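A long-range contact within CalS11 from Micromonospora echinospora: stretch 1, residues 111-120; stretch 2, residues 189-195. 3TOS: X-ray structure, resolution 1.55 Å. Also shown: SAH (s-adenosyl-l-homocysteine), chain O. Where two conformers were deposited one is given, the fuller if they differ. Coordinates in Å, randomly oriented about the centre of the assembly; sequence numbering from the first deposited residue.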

# COMPACT_ATOMS: atom_id res chain seq x y z
N GLY B 111 35.29 -14.22 -31.53
CA GLY B 111 35.81 -13.01 -30.91
C GLY B 111 35.41 -11.74 -31.63
O GLY B 111 34.74 -11.77 -32.66
N PHE B 112 35.86 -10.61 -31.11
CA PHE B 112 35.50 -9.35 -31.79
C PHE B 112 35.88 -9.37 -33.27
O PHE B 112 37.02 -9.71 -33.61
N PRO B 113 34.97 -9.01 -34.19
CA PRO B 113 35.35 -9.09 -35.62
C PRO B 113 36.10 -7.87 -36.16
O PRO B 113 36.80 -7.96 -37.18
N ASP B 114 35.91 -6.72 -35.48
CA ASP B 114 36.65 -5.49 -35.76
C ASP B 114 36.44 -4.64 -34.53
O ASP B 114 35.55 -4.97 -33.70
N VAL B 115 37.25 -3.60 -34.35
CA VAL B 115 36.82 -2.61 -33.38
C VAL B 115 36.88 -1.18 -33.92
O VAL B 115 37.55 -0.91 -34.92
N ASN B 116 36.21 -0.24 -33.24
CA ASN B 116 36.25 1.15 -33.63
C ASN B 116 37.27 1.83 -32.72
O ASN B 116 37.49 1.37 -31.58
N ASP B 117 37.84 2.93 -33.19
CA ASP B 117 38.71 3.73 -32.33
C ASP B 117 38.12 4.05 -30.96
O ASP B 117 38.87 4.06 -29.98
N VAL B 118 36.81 4.31 -30.87
CA VAL B 118 36.25 4.64 -29.56
C VAL B 118 36.27 3.45 -28.60
O VAL B 118 36.20 3.64 -27.37
N ASP B 119 36.44 2.23 -29.13
CA ASP B 119 36.50 1.03 -28.26
C ASP B 119 37.91 0.78 -27.75
O ASP B 119 38.08 -0.08 -26.87
N ARG B 120 38.91 1.52 -28.27
CA ARG B 120 40.32 1.22 -28.03
C ARG B 120 40.89 1.91 -26.79
O ARG B 120 41.88 2.64 -26.87
N ASP B 189 25.67 -7.58 -24.57
CA ASP B 189 26.99 -7.89 -24.01
C ASP B 189 28.03 -8.03 -25.12
O ASP B 189 28.88 -8.95 -25.11
N LEU B 190 28.01 -7.08 -26.06
CA LEU B 190 28.97 -7.10 -27.17
C LEU B 190 30.17 -6.24 -26.90
O LEU B 190 31.17 -6.36 -27.65
N ASP B 191 30.08 -5.35 -25.90
CA ASP B 191 31.17 -4.39 -25.53
C ASP B 191 31.38 -3.22 -26.49
O ASP B 191 31.65 -2.12 -26.05
N LEU B 192 31.28 -3.48 -27.80
CA LEU B 192 31.76 -2.56 -28.84
C LEU B 192 30.64 -1.66 -29.32
O LEU B 192 29.46 -2.08 -29.45
N TYR B 193 31.05 -0.43 -29.69
CA TYR B 193 30.13 0.60 -30.16
C TYR B 193 29.32 0.22 -31.41
O TYR B 193 28.08 0.27 -31.37
N GLU B 194 29.99 -0.15 -32.49
CA GLU B 194 29.26 -0.31 -33.80
C GLU B 194 28.17 -1.40 -33.77
O GLU B 194 27.05 -1.14 -34.19
N PRO B 195 28.50 -2.61 -33.30
CA PRO B 195 27.45 -3.61 -33.32
C PRO B 195 26.35 -3.30 -32.31
O PRO B 195 25.19 -3.63 -32.56

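Stretch 2 approaches residues 111-120 as a loop that turns into a helix, and the two segments bury 472 Å² between them. At its start, Asp189 lies out of reach of stretch 1 and serves the ligand instead: its chi1 is t, and OD2 accepts a hydrogen bond from the amino group N of s-adenosyl-L-homocysteine at 2.8 Å. The CB of Leu190 (m, t) points sideways and its side chain comes no nearer than 6.2 Å to stretch 1; the contact is made by its carbonyl O. This atom lies 3.5 Å from CE1 of Phe112 and 3.3 Å from C8 of the ligand, and it also accepts a weak hydrogen bond from Leu192 N.

Asp191, with a positive phi of 74° and an m side chain, directs its CB toward stretch 1. Its OD2 sits at the edge of the Phe112 ring, 3.8 Å from CZ, and 3.7 Å from C5' of the ligand. Its carbonyl O is linked to the other stretch through water 2, which donates to Asp191 O (2.8 Å) and to Asp119 OD1 (2.7 Å).

Leu192 (m, t) is the most extensively covered residue of the contact. Its CG lies over one face of the Phe112 ring, 4.1 Å from the centroid and 21° off the ring normal, in a CH-pi arrangement. Phe112 itself is m at chi1 and points toward stretch 2. CD1 of Leu192 comes within 3.4 Å of Phe112 CD1 and 3.3 Å of the Asp114 carbonyl O, while Leu192 CD2 meets Val115 CG1 at 3.9 Å and Asp119 CG at 3.5 Å. SAH C8 lies at the Phe112 ring edge, 3.5 Å from Phe112 CD1.

At Tyr193 the helix begins, and its backbone N donates to Asp119 OD1 at 2.9 Å, giving the first turn an acceptor from the distant stretch. Asp119 (m) can reach it while its OD2 accepts from Asn116 N (2.9 Å), which ties the carboxylate to its own loop. The Tyr193 side chain (t) packs its CB against CG2 of Val118 (m) at 3.6 Å, and Asn116 ND2 lies at the ring edge, 4.0 Å from CD2.

Glu194 (m, t) has its CB toward stretch 1, and its OE2 accepts a nearly straight hydrogen bond from ND2 of Asn116 (t) (2.8 Å, 170°). Asn116 OD1 in turn accepts from Val118 N at 3.0 Å. Water 3 accepts from Glu194 N (2.8 Å) and donates to Asp119 OD2 (2.6 Å). Pro195 closes the segment against the ligand, its CB 3.4 Å from SAH N6.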

# COMPACT_ATOMS: atom_id res chain seq x y z
CB PHE B 112 36.29 -8.17 -31.16
CG PHE B 112 35.95 -7.85 -29.74
CD1 PHE B 112 34.67 -7.98 -29.22
CD2 PHE B 112 36.95 -7.30 -28.93
CE1 PHE B 112 34.40 -7.66 -27.90
CE2 PHE B 112 36.66 -6.95 -27.59
CZ PHE B 112 35.39 -7.13 -27.08
CB PRO B 113 33.99 -9.20 -36.33
CG PRO B 113 33.08 -8.39 -35.43
CD PRO B 113 33.53 -8.69 -34.01
CB ASP B 114 36.08 -4.76 -36.98
CG ASP B 114 34.57 -4.72 -36.99
OD1 ASP B 114 33.91 -4.25 -36.03
OD2 ASP B 114 34.02 -5.22 -37.95
CB VAL B 115 37.63 -2.71 -32.04
CG1 VAL B 115 37.65 -4.15 -31.51
CG2 VAL B 115 39.08 -2.23 -32.22
CB ASN B 116 34.81 1.72 -33.44
CG ASN B 116 34.64 3.12 -33.92
OD1 ASN B 116 35.08 4.06 -33.26
ND2 ASN B 116 33.91 3.29 -35.02
CB ASP B 117 39.12 5.01 -33.07
CG ASP B 117 40.24 4.76 -34.05
OD1 ASP B 117 40.85 3.65 -34.04
OD2 ASP B 117 40.54 5.70 -34.81
CB VAL B 118 34.77 5.20 -29.62
CG1 VAL B 118 34.70 6.40 -30.52
CG2 VAL B 118 33.78 4.12 -30.08
CB ASP B 119 36.11 -0.23 -29.06
CG ASP B 119 34.71 -0.13 -29.65
OD1 ASP B 119 33.77 0.22 -28.90
OD2 ASP B 119 34.56 -0.43 -30.87
CB ARG B 120 41.14 1.58 -29.28
CG ARG B 120 40.91 0.56 -30.36
CD ARG B 120 41.78 0.82 -31.61
NE ARG B 120 41.43 -0.20 -32.56
CZ ARG B 120 41.87 -0.31 -33.80
NH1 ARG B 120 42.75 0.57 -34.28
NH2 ARG B 120 41.44 -1.33 -34.53
CB ASP B 189 26.95 -9.18 -23.18
CG ASP B 189 28.12 -9.29 -22.22
OD1 ASP B 189 28.93 -8.35 -22.15
OD2 ASP B 189 28.22 -10.33 -21.52
CB LEU B 190 28.31 -6.53 -28.45
CG LEU B 190 27.03 -7.21 -28.94
CD1 LEU B 190 26.24 -6.19 -29.79
CD2 LEU B 190 27.43 -8.40 -29.81
CB ASP B 191 32.52 -5.10 -25.27
CG ASP B 191 32.42 -6.11 -24.15
OD1 ASP B 191 31.87 -5.73 -23.07
OD2 ASP B 191 32.83 -7.29 -24.32
CB LEU B 192 32.26 -3.36 -30.04
CG LEU B 192 33.35 -4.36 -29.64
CD1 LEU B 192 33.71 -5.15 -30.93
CD2 LEU B 192 34.60 -3.56 -29.14
CB TYR B 193 30.96 1.86 -30.45
CG TYR B 193 30.26 2.87 -31.32
CD1 TYR B 193 29.09 3.48 -30.89
CD2 TYR B 193 30.82 3.24 -32.54
CE1 TYR B 193 28.42 4.39 -31.68
CE2 TYR B 193 30.13 4.15 -33.39
CZ TYR B 193 28.93 4.72 -32.93
OH TYR B 193 28.25 5.66 -33.69
CB GLU B 194 30.25 -0.56 -34.96
CG GLU B 194 31.08 0.67 -35.23
CD GLU B 194 31.89 0.55 -36.50
OE1 GLU B 194 31.47 -0.22 -37.42
OE2 GLU B 194 32.88 1.26 -36.66
CB PRO B 195 28.21 -4.90 -32.92
CG PRO B 195 29.43 -4.45 -32.24
CD PRO B 195 29.83 -3.19 -32.96
N SAH O . 27.82 -12.94 -22.29
CA SAH O . 29.16 -13.59 -22.14
CB SAH O . 30.32 -12.65 -22.43
CG SAH O . 30.35 -12.18 -23.90
SD SAH O . 31.95 -11.52 -24.28
C SAH O . 29.25 -14.08 -20.70
O SAH O . 30.27 -14.72 -20.30
OXT SAH O . 28.29 -13.96 -19.93
C5' SAH O . 31.63 -10.47 -25.71
C4' SAH O . 31.12 -11.25 -26.97
O4' SAH O . 30.63 -10.29 -27.92
C3' SAH O . 32.31 -11.95 -27.64
O3' SAH O . 32.11 -13.39 -27.64
C2' SAH O . 32.33 -11.33 -29.03
O2' SAH O . 32.70 -12.23 -30.10
C1' SAH O . 30.88 -10.84 -29.19
N9 SAH O . 30.76 -9.75 -30.20
C8 SAH O . 31.30 -8.51 -30.15
N7 SAH O . 30.98 -7.91 -31.33
C5 SAH O . 30.27 -8.75 -32.11
C6 SAH O . 29.67 -8.67 -33.44
N6 SAH O . 29.83 -7.57 -34.20
N1 SAH O . 28.99 -9.77 -33.86
C2 SAH O . 28.85 -10.89 -33.08
N3 SAH O . 29.44 -11.06 -31.88
C4 SAH O . 30.10 -9.96 -31.36
O HOH W 1 35.58 -0.53 -37.02
O HOH W 2 33.56 -0.09 -26.24
O HOH W 3 32.70 -0.90 -32.65